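Local coordinates for protein N-terminal acetyltransferase B complex subunit MDM20 (Candida albicans, PDB 5K04) that serves as the non-catalytic subunit of the NatB N-terminal acetyltransferase complex, probably wrapping its helical-repeat scaffold around the catalytic subunit NAT3, at residues Glu183-Tyr189 and Leu209-Leu215; Asp246-Lys252 and Asn278-Leu282; Cys311-Leu315 and Arg344-Asn348. The contacts are given in a common frame with arbitrary orientation. Residue numbers count along the deposited sequence, not the author numbering.

Interaction 1: Glu183-Tyr189 and Leu209-Leu215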
loop_
_atom_site.group_PDB
_atom_site.type_symbol
_atom_site.label_atom_id
_atom_site.label_comp_id
_atom_site.label_asym_id
_atom_site.label_seq_id
_atom_site.Cartn_x
_atom_site.Cartn_y
_atom_site.Cartn_z
ATOM N N GLU A 183 27.706 -7.502 -19.477
ATOM C CA GLU A 183 28.347 -8.253 -18.413
ATOM C C GLU A 183 27.361 -8.945 -17.481
ATOM O O GLU A 183 27.769 -9.837 -16.733
ATOM C CB GLU A 183 29.260 -7.327 -17.596
ATOM C CG GLU A 183 30.479 -6.826 -18.389
ATOM C CD GLU A 183 31.148 -5.617 -17.751
ATOM O OE1 GLU A 183 31.933 -4.926 -18.448
ATOM O OE2 GLU A 183 30.879 -5.364 -16.555
ATOM N N ASN A 184 26.082 -8.565 -17.503
ATOM C CA ASN A 184 25.112 -9.175 -16.611
ATOM C C ASN A 184 23.710 -8.963 -17.167
ATOM O O ASN A 184 23.502 -8.247 -18.150
ATOM C CB ASN A 184 25.224 -8.617 -15.193
ATOM C CG ASN A 184 24.939 -7.142 -15.139
ATOM O OD1 ASN A 184 23.815 -6.698 -15.408
ATOM N ND2 ASN A 184 25.956 -6.361 -14.759
ATOM N N THR A 185 22.743 -9.591 -16.496
ATOM C CA THR A 185 21.363 -9.611 -16.962
ATOM C C THR A 185 20.639 -8.289 -16.715
ATOM O O THR A 185 19.619 -8.027 -17.363
ATOM C CB THR A 185 20.625 -10.783 -16.294
ATOM O OG1 THR A 185 19.247 -10.731 -16.655
ATOM C CG2 THR A 185 20.699 -10.686 -14.798
ATOM N N GLN A 186 21.167 -7.443 -15.818
ATOM C CA GLN A 186 20.610 -6.105 -15.612
ATOM C C GLN A 186 20.875 -5.203 -16.812
ATOM O O GLN A 186 19.984 -4.463 -17.256
ATOM C CB GLN A 186 21.193 -5.478 -14.343
ATOM C CG GLN A 186 20.835 -6.208 -13.066
ATOM C CD GLN A 186 19.378 -6.044 -12.657
ATOM O OE1 GLN A 186 18.600 -5.321 -13.286
ATOM N NE2 GLN A 186 19.006 -6.713 -11.575
ATOM N N GLU A 187 22.111 -5.223 -17.322
ATOM C CA GLU A 187 22.438 -4.416 -18.494
ATOM C C GLU A 187 21.616 -4.870 -19.697
ATOM O O GLU A 187 21.066 -4.044 -20.432
ATOM C CB GLU A 187 23.941 -4.497 -18.798
ATOM C CG GLU A 187 24.833 -4.177 -17.625
ATOM C CD GLU A 187 26.308 -4.245 -17.965
ATOM O OE1 GLU A 187 26.643 -4.764 -19.051
ATOM O OE2 GLU A 187 27.136 -3.782 -17.137
ATOM N N ILE A 188 21.517 -6.184 -19.902
ATOM C CA ILE A 188 20.703 -6.715 -20.991
ATOM C C ILE A 188 19.254 -6.268 -20.834
ATOM O O ILE A 188 18.613 -5.840 -21.802
ATOM C CB ILE A 188 20.834 -8.250 -21.044
ATOM C CG1 ILE A 188 22.273 -8.653 -21.407
ATOM C CG2 ILE A 188 19.840 -8.837 -22.024
ATOM C CD1 ILE A 188 22.545 -10.158 -21.356
ATOM N N TYR A 189 18.727 -6.327 -19.604
ATOM C CA TYR A 189 17.373 -5.840 -19.351
ATOM C C TYR A 189 17.204 -4.399 -19.845
ATOM O O TYR A 189 16.264 -4.096 -20.590
ATOM C CB TYR A 189 17.050 -5.962 -17.856
ATOM C CG TYR A 189 15.770 -5.253 -17.429
ATOM C CD1 TYR A 189 14.516 -5.851 -17.608
ATOM C CD2 TYR A 189 15.817 -3.983 -16.838
ATOM C CE1 TYR A 189 13.333 -5.190 -17.230
ATOM C CE2 TYR A 189 14.647 -3.325 -16.432
ATOM C CZ TYR A 189 13.413 -3.931 -16.643
ATOM O OH TYR A 189 12.275 -3.288 -16.261
ATOM N N LEU A 209 25.532 -15.396 -21.472
ATOM C CA LEU A 209 25.259 -15.419 -20.041
ATOM C C LEU A 209 23.952 -16.156 -19.755
ATOM O O LEU A 209 22.993 -16.062 -20.527
ATOM C CB LEU A 209 25.142 -13.999 -19.496
ATOM C CG LEU A 209 26.353 -13.109 -19.637
ATOM C CD1 LEU A 209 25.969 -11.704 -19.270
ATOM C CD2 LEU A 209 27.419 -13.632 -18.707
ATOM N N PRO A 210 23.870 -16.858 -18.629
ATOM C CA PRO A 210 22.588 -17.452 -18.234
ATOM C C PRO A 210 21.548 -16.370 -18.004
ATOM O O PRO A 210 21.796 -15.383 -17.308
ATOM C CB PRO A 210 22.918 -18.197 -16.932
ATOM C CG PRO A 210 24.418 -18.298 -16.885
ATOM C CD PRO A 210 24.927 -17.097 -17.631
ATOM N N LEU A 211 20.375 -16.575 -18.582
ATOM C CA LEU A 211 19.258 -15.663 -18.406
ATOM C C LEU A 211 18.628 -15.845 -17.032
ATOM O O LEU A 211 18.535 -16.959 -16.504
ATOM C CB LEU A 211 18.195 -15.904 -19.483
ATOM C CG LEU A 211 18.554 -15.609 -20.938
ATOM C CD1 LEU A 211 17.279 -15.598 -21.782
ATOM C CD2 LEU A 211 19.270 -14.279 -21.046
ATOM N N ASP A 212 18.168 -14.739 -16.465
ATOM C CA ASP A 212 17.387 -14.794 -15.246
ATOM C C ASP A 212 15.909 -14.922 -15.610
ATOM O O ASP A 212 15.528 -14.858 -16.783
ATOM C CB ASP A 212 17.664 -13.552 -14.388
ATOM C CG ASP A 212 17.452 -12.255 -15.153
ATOM O OD1 ASP A 212 16.960 -12.307 -16.299
ATOM O OD2 ASP A 212 17.770 -11.173 -14.619
ATOM N N LEU A 213 15.071 -15.122 -14.581
ATOM C CA LEU A 213 13.639 -15.318 -14.812
ATOM C C LEU A 213 13.046 -14.139 -15.576
ATOM O O LEU A 213 12.259 -14.326 -16.504
ATOM C CB LEU A 213 12.905 -15.520 -13.477
ATOM C CG LEU A 213 11.422 -15.895 -13.638
ATOM C CD1 LEU A 213 11.258 -17.118 -14.564
ATOM C CD2 LEU A 213 10.754 -16.157 -12.303
ATOM N N GLU A 214 13.442 -12.916 -15.216
ATOM C CA GLU A 214 12.926 -11.718 -15.877
ATOM C C GLU A 214 13.111 -11.795 -17.392
ATOM O O GLU A 214 12.187 -11.508 -18.160
ATOM C CB GLU A 214 13.635 -10.486 -15.297
ATOM C CG GLU A 214 13.200 -9.154 -15.853
ATOM C CD GLU A 214 11.881 -8.629 -15.262
ATOM O OE1 GLU A 214 11.613 -8.834 -14.059
ATOM O OE2 GLU A 214 11.117 -8.001 -16.027
ATOM N N LEU A 215 14.308 -12.194 -17.838
ATOM C CA LEU A 215 14.620 -12.198 -19.265
ATOM C C LEU A 215 14.065 -13.429 -19.966
ATOM O O LEU A 215 13.721 -13.353 -21.153
ATOM C CB LEU A 215 16.138 -12.088 -19.484
ATOM C CG LEU A 215 16.755 -10.723 -19.110
ATOM C CD1 LEU A 215 18.244 -10.702 -19.375
ATOM C CD2 LEU A 215 16.062 -9.544 -19.822
#
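L215 and I188 form the apolar centre of this helix-start to helix-start contact in a TPR-like helical-repeat scaffold. L215 gives up 74 Å² to the other segment; its CD1 lies 3.6 Å from I188 CG2, and its CD2 lies 4.2 Å from Y189 CB, so the leucine fits against the first turn of helix 185-192. At the other end of the contact L209 projects from the loop: its CD1 is 4.3 Å from I188 CD1, and the same methyl lies 3.6 Å from both E183 C and N184 N, where it covers backbone just ahead of the helix. The two segments keep a nearly even spacing, with CA-CA distances of 7.1 Å for N184-L209, 6.6 Å for T185-L211 and 6.9 Å for Y189-L215.

Farther out, both helices carry an N-cap. N184 OD1 accepts from E187 N at 3.0 Å and, weakly, from Q186 N at 2.8 Å, while D212 OD1 accepts from L215 N at 3.1 Å. E183 N, one residue before the N-cap, donates to E187 OE1 at 3.0 Å (173°), and E187 also forms a salt bridge with R143. The outer face approaches helix 489-503, where N490 meets Y189 and E214, and NAT3, whose I4 and P6 pack on L213 and E214. D212 caps with one oxygen and reaches across with the other: T185 OG1 donates to D212 OD2 at 2.6 Å, although the hydroxyl's position is less certain because it is modelled too close to its neighbours.

Interaction 2: Asp246-Lys252 and Asn278-Leu282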
loop_
_atom_site.group_PDB
_atom_site.type_symbol
_atom_site.label_atom_id
_atom_site.label_comp_id
_atom_site.label_asym_id
_atom_site.label_seq_id
_atom_site.Cartn_x
_atom_site.Cartn_y
_atom_site.Cartn_z
ATOM N N ASP A 246 8.079 -26.275 -14.234
ATOM C CA ASP A 246 6.688 -26.587 -13.835
ATOM C C ASP A 246 5.874 -25.312 -13.618
ATOM O O ASP A 246 5.403 -25.013 -12.518
ATOM C CB ASP A 246 6.617 -27.476 -12.594
ATOM C CG ASP A 246 5.171 -27.920 -12.274
ATOM O OD1 ASP A 246 4.286 -27.798 -13.145
ATOM O OD2 ASP A 246 4.915 -28.380 -11.141
ATOM N N ASP A 247 5.700 -24.579 -14.715
ATOM C CA ASP A 247 5.183 -23.215 -14.715
ATOM C C ASP A 247 3.974 -23.147 -15.642
ATOM O O ASP A 247 4.098 -23.394 -16.849
ATOM C CB ASP A 247 6.288 -22.262 -15.167
ATOM C CG ASP A 247 5.930 -20.829 -14.985
ATOM O OD1 ASP A 247 5.864 -20.374 -13.821
ATOM O OD2 ASP A 247 5.762 -20.152 -16.020
ATOM N N PHE A 248 2.805 -22.818 -15.080
ATOM C CA PHE A 248 1.570 -22.915 -15.855
ATOM C C PHE A 248 1.613 -22.027 -17.098
ATOM O O PHE A 248 1.276 -22.474 -18.197
ATOM C CB PHE A 248 0.364 -22.566 -14.991
ATOM C CG PHE A 248 -0.949 -22.941 -15.619
ATOM C CD1 PHE A 248 -1.225 -24.267 -15.932
ATOM C CD2 PHE A 248 -1.907 -21.984 -15.898
ATOM C CE1 PHE A 248 -2.438 -24.628 -16.510
ATOM C CE2 PHE A 248 -3.129 -22.340 -16.478
ATOM C CZ PHE A 248 -3.391 -23.660 -16.787
ATOM N N ASP A 249 2.023 -20.765 -16.939
ATOM C CA ASP A 249 2.132 -19.870 -18.087
ATOM C C ASP A 249 3.046 -20.460 -19.159
ATOM O O ASP A 249 2.766 -20.348 -20.359
ATOM C CB ASP A 249 2.641 -18.503 -17.631
ATOM C CG ASP A 249 1.612 -17.730 -16.817
ATOM O OD1 ASP A 249 0.491 -18.239 -16.624
ATOM O OD2 ASP A 249 1.924 -16.603 -16.375
ATOM N N THR A 250 4.127 -21.124 -18.741
ATOM C CA THR A 250 5.039 -21.749 -19.692
ATOM C C THR A 250 4.421 -22.993 -20.329
ATOM O O THR A 250 4.702 -23.293 -21.499
ATOM C CB THR A 250 6.361 -22.090 -18.996
ATOM O OG1 THR A 250 6.872 -20.917 -18.341
ATOM C CG2 THR A 250 7.396 -22.596 -20.016
ATOM N N TRP A 251 3.566 -23.712 -19.591
ATOM C CA TRP A 251 2.859 -24.854 -20.165
ATOM C C TRP A 251 1.897 -24.402 -21.253
ATOM O O TRP A 251 1.795 -25.041 -22.309
ATOM C CB TRP A 251 2.086 -25.618 -19.087
ATOM C CG TRP A 251 2.879 -26.612 -18.244
ATOM C CD1 TRP A 251 3.173 -26.508 -16.907
ATOM C CD2 TRP A 251 3.432 -27.867 -18.672
ATOM N NE1 TRP A 251 3.876 -27.610 -16.485
ATOM C CE2 TRP A 251 4.053 -28.456 -17.551
ATOM C CE3 TRP A 251 3.478 -28.539 -19.895
ATOM C CZ2 TRP A 251 4.702 -29.687 -17.619
ATOM C CZ3 TRP A 251 4.121 -29.757 -19.959
ATOM C CH2 TRP A 251 4.724 -30.320 -18.827
ATOM N N LYS A 252 1.187 -23.302 -21.011
ATOM C CA LYS A 252 0.214 -22.821 -21.984
ATOM C C LYS A 252 0.899 -22.399 -23.276
ATOM O O LYS A 252 0.422 -22.719 -24.372
ATOM C CB LYS A 252 -0.588 -21.665 -21.391
ATOM C CG LYS A 252 -1.509 -22.085 -20.243
ATOM C CD LYS A 252 -1.933 -20.891 -19.369
ATOM C CE LYS A 252 -2.890 -19.960 -20.090
ATOM N NZ LYS A 252 -3.248 -18.801 -19.238
ATOM N N ASN A 278 -0.817 -28.455 -12.288
ATOM C CA ASN A 278 -0.703 -27.646 -13.498
ATOM C C ASN A 278 -1.026 -28.453 -14.751
ATOM O O ASN A 278 -1.627 -27.929 -15.695
ATOM C CB ASN A 278 0.696 -27.053 -13.596
ATOM C CG ASN A 278 0.855 -25.781 -12.763
ATOM O OD1 ASN A 278 -0.127 -25.189 -12.303
ATOM N ND2 ASN A 278 2.101 -25.353 -12.583
ATOM N N ILE A 279 -0.629 -29.726 -14.779
ATOM C CA ILE A 279 -0.912 -30.554 -15.945
ATOM C C ILE A 279 -2.392 -30.925 -15.985
ATOM O O ILE A 279 -2.985 -31.045 -17.064
ATOM C CB ILE A 279 -0.011 -31.802 -15.940
ATOM C CG1 ILE A 279 1.434 -31.417 -16.230
ATOM C CG2 ILE A 279 -0.516 -32.879 -16.920
ATOM C CD1 ILE A 279 2.384 -32.600 -16.115
ATOM N N SER A 280 -3.019 -31.077 -14.816
ATOM C CA SER A 280 -4.440 -31.399 -14.778
ATOM C C SER A 280 -5.270 -30.249 -15.321
ATOM O O SER A 280 -6.211 -30.463 -16.090
ATOM C CB SER A 280 -4.846 -31.749 -13.353
ATOM O OG SER A 280 -4.223 -32.957 -12.961
ATOM N N LEU A 281 -4.910 -29.017 -14.955
ATOM C CA LEU A 281 -5.575 -27.851 -15.524
ATOM C C LEU A 281 -5.212 -27.682 -16.991
ATOM O O LEU A 281 -6.050 -27.260 -17.798
ATOM C CB LEU A 281 -5.204 -26.588 -14.740
ATOM C CG LEU A 281 -5.816 -26.451 -13.346
ATOM C CD1 LEU A 281 -5.349 -25.183 -12.664
ATOM C CD2 LEU A 281 -7.332 -26.486 -13.406
ATOM N N LEU A 282 -3.969 -28.006 -17.351
ATOM C CA LEU A 282 -3.534 -27.824 -18.732
ATOM C C LEU A 282 -4.358 -28.673 -19.683
ATOM O O LEU A 282 -4.653 -28.248 -20.804
ATOM C CB LEU A 282 -2.058 -28.174 -18.871
ATOM C CG LEU A 282 -1.447 -27.817 -20.223
ATOM C CD1 LEU A 282 -1.391 -26.302 -20.378
ATOM C CD2 LEU A 282 -0.058 -28.433 -20.353
#
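Helices 248-252 and 278-282 run in the same general direction, their short axes inclined by 38° (signed -38°) and 10.1 Å apart at closest approach. The CA-CA separation is 5.8 Å for F248-N278 and 7.0 Å for K252-L282. This is consistent with packing between successive repeats of a TPR-like array.

The ring edge of F248 meets backbone: CE1 is 3.5 Å from N278 O and 3.8 Å from L282 N. F248 CE1 also lies 3.8 Å from L281 CB. W251 presents one ring face to I279, with CZ2 3.9 Å from I279 CG1, while W251 CE3 lies 3.6 Å from L282 CD2. F241 meets the indole with ring planes at about 80°. At the start of helix 248-260, D247 is the N-cap; D247 OD2 accepts weakly from T250 N at 3.3 Å and, closer, from T250 OG1 at 2.7 Å.

The polar end gathers at D246 (side chain about 11 Å from CoA, no contact), whose OD1 accepts two weak bonds, from N278 ND2 at 3.3 Å and from W251 NE1 at 3.4 Å. The stronger partner of N278 ND2 is the backbone oxygen of T2 of NAT3, and D247 and D249 bind I4 and K5 of that subunit. The chemistry thus divides in two: an apolar aromatic-aliphatic interior joins the helices, while polar groups at their N-terminal ends receive the N-terminal segment of NAT3.

Interaction 3: Cys311-Leu315 and Arg344-Asn348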
loop_
_atom_site.group_PDB
_atom_site.type_symbol
_atom_site.label_atom_id
_atom_site.label_comp_id
_atom_site.label_asym_id
_atom_site.label_seq_id
_atom_site.Cartn_x
_atom_site.Cartn_y
_atom_site.Cartn_z
ATOM N N CYS A 311 -9.691 -26.005 -5.526
ATOM C CA CYS A 311 -10.443 -26.608 -6.628
ATOM C C CYS A 311 -11.384 -25.605 -7.297
ATOM O O CYS A 311 -11.354 -25.424 -8.518
ATOM C CB CYS A 311 -11.227 -27.836 -6.128
ATOM S SG CYS A 311 -11.937 -28.835 -7.416
ATOM N N TYR A 312 -12.222 -24.945 -6.502
ATOM C CA TYR A 312 -13.244 -24.055 -7.052
ATOM C C TYR A 312 -12.627 -22.926 -7.862
ATOM O O TYR A 312 -13.082 -22.628 -8.972
ATOM C CB TYR A 312 -14.100 -23.463 -5.936
ATOM C CG TYR A 312 -15.036 -22.397 -6.446
ATOM C CD1 TYR A 312 -16.210 -22.736 -7.114
ATOM C CD2 TYR A 312 -14.753 -21.059 -6.262
ATOM C CE1 TYR A 312 -17.076 -21.762 -7.586
ATOM C CE2 TYR A 312 -15.609 -20.078 -6.731
ATOM C CZ TYR A 312 -16.769 -20.436 -7.397
ATOM O OH TYR A 312 -17.611 -19.446 -7.857
ATOM N N ALA A 313 -11.614 -22.252 -7.297
ATOM C CA ALA A 313 -11.017 -21.110 -7.989
ATOM C C ALA A 313 -10.337 -21.544 -9.286
ATOM O O ALA A 313 -10.346 -20.806 -10.278
ATOM C CB ALA A 313 -10.030 -20.385 -7.067
ATOM N N ASP A 314 -9.778 -22.746 -9.301
ATOM C CA ASP A 314 -9.147 -23.258 -10.508
ATOM C C ASP A 314 -10.179 -23.569 -11.604
ATOM O O ASP A 314 -9.955 -23.264 -12.782
ATOM C CB ASP A 314 -8.320 -24.496 -10.147
ATOM C CG ASP A 314 -7.068 -24.168 -9.290
ATOM O OD1 ASP A 314 -6.769 -22.975 -9.047
ATOM O OD2 ASP A 314 -6.374 -25.124 -8.872
ATOM N N LEU A 315 -11.314 -24.179 -11.248
ATOM C CA LEU A 315 -12.276 -24.601 -12.269
ATOM C C LEU A 315 -13.245 -23.500 -12.690
ATOM O O LEU A 315 -13.584 -23.391 -13.877
ATOM C CB LEU A 315 -13.071 -25.816 -11.784
ATOM C CG LEU A 315 -12.258 -27.105 -11.762
ATOM C CD1 LEU A 315 -13.098 -28.256 -11.228
ATOM C CD2 LEU A 315 -11.686 -27.441 -13.156
ATOM N N ARG A 344 -20.364 -26.627 -2.370
ATOM C CA ARG A 344 -21.289 -25.544 -2.041
ATOM C C ARG A 344 -20.964 -24.274 -2.820
ATOM O O ARG A 344 -21.866 -23.497 -3.153
ATOM C CB ARG A 344 -21.259 -25.268 -0.543
ATOM C CG ARG A 344 -21.813 -26.405 0.306
ATOM C CD ARG A 344 -23.328 -26.425 0.280
ATOM N NE ARG A 344 -23.866 -27.585 0.992
ATOM C CZ ARG A 344 -24.543 -27.518 2.134
ATOM N NH1 ARG A 344 -24.780 -26.340 2.700
ATOM N NH2 ARG A 344 -24.977 -28.626 2.707
ATOM N N LYS A 345 -19.681 -24.046 -3.109
ATOM C CA LYS A 345 -19.301 -22.920 -3.957
ATOM C C LYS A 345 -19.734 -23.150 -5.399
ATOM O O LYS A 345 -20.239 -22.232 -6.053
ATOM C CB LYS A 345 -17.796 -22.707 -3.887
ATOM C CG LYS A 345 -17.321 -22.092 -2.588
ATOM C CD LYS A 345 -15.840 -22.329 -2.410
ATOM C CE LYS A 345 -15.075 -21.055 -2.382
ATOM N NZ LYS A 345 -13.877 -21.245 -1.532
ATOM N N PHE A 346 -19.541 -24.369 -5.912
ATOM C CA PHE A 346 -19.913 -24.644 -7.293
ATOM C C PHE A 346 -21.400 -24.386 -7.523
ATOM O O PHE A 346 -21.779 -23.785 -8.535
ATOM C CB PHE A 346 -19.542 -26.077 -7.667
ATOM C CG PHE A 346 -18.068 -26.289 -7.907
ATOM C CD1 PHE A 346 -17.415 -25.617 -8.940
ATOM C CD2 PHE A 346 -17.337 -27.176 -7.124
ATOM C CE1 PHE A 346 -16.053 -25.799 -9.173
ATOM C CE2 PHE A 346 -15.979 -27.382 -7.350
ATOM C CZ PHE A 346 -15.333 -26.684 -8.375
ATOM N N VAL A 347 -22.256 -24.799 -6.582
ATOM C CA VAL A 347 -23.706 -24.630 -6.714
ATOM C C VAL A 347 -24.147 -23.289 -6.140
ATOM O O VAL A 347 -25.346 -23.023 -6.017
ATOM C CB VAL A 347 -24.465 -25.773 -6.024
ATOM C CG1 VAL A 347 -23.979 -27.109 -6.538
ATOM C CG2 VAL A 347 -24.296 -25.682 -4.516
ATOM N N ASN A 348 -23.180 -22.438 -5.807
ATOM C CA ASN A 348 -23.389 -21.160 -5.119
ATOM C C ASN A 348 -24.506 -21.230 -4.076
ATOM O O ASN A 348 -25.522 -20.541 -4.160
ATOM C CB ASN A 348 -23.659 -20.036 -6.111
ATOM C CG ASN A 348 -23.616 -18.671 -5.446
ATOM O OD1 ASN A 348 -23.026 -18.512 -4.374
ATOM N ND2 ASN A 348 -24.250 -17.684 -6.068
#
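Y312 makes two aromatic interactions at once, using its face for one partner and its edge for another. In this helix-to-helix contact of the TPR-like helical-repeat scaffold, the Y312 edge points at the face of F346 in an edge-to-face (T-shaped) pair, with centroids 5.3 Å apart, planes at 64° and a closest approach of 3.6 Å between Y312 CD1 and F346 CD1. The face of Y312 receives K345 CB in a CH-pi contact, 3.8 Å from the ring centroid and 19° off the normal. Consecutive residues of helix 337-346 therefore hold one tyrosine, which gives up 100 Å² to the other segment.

F346 reaches into helix 311-315 with its tip: F346 CZ is 3.6 Å from Y312 CA and 4.0 Å from L315 CD1. C311 SG approaches the edge of the same ring, 5.4 Å from its centroid and 87° off the normal, a sulfur-aromatic contact. Outside the two segments F324 adds a second edge-to-face partner to F346, Y302 of helix 295-305 packs on both F346 and C311, and Y84 of NAT3 packs on A313 and D314.

Directly after F346, helix 337-346 stops in a Schellman motif. N348, with positive phi, is the C-prime residue; Q349 N bonds to R344 O, and N348 N donates at 3.0 Å to K345 O, which lies 3.5 Å from Y312 CE1.

How the interactions relate
From the N terminus the three contacts follow in series, none nested in or crossing another. In interaction 1, 19 residues lie between the segments, on helices 185-192 and 213-225; in interaction 2, 25 lie between those on helices 248-260 and 277-289; in interaction 3, 28 lie between those on helices 311-315 and 337-346. Interactions 1 and 2 have centres 24 Å apart and nearest atoms about 6 Å apart, without touching. Interactions 2 and 3, centres 20 Å apart, meet directly: L281 CD1 lies 3.9 Å from D314 CG. Interactions 1 and 3 are 40 Å apart between centres. Residues at all three contacts also touch NAT3, so together they tie successive parts of the NAT3-facing scaffold.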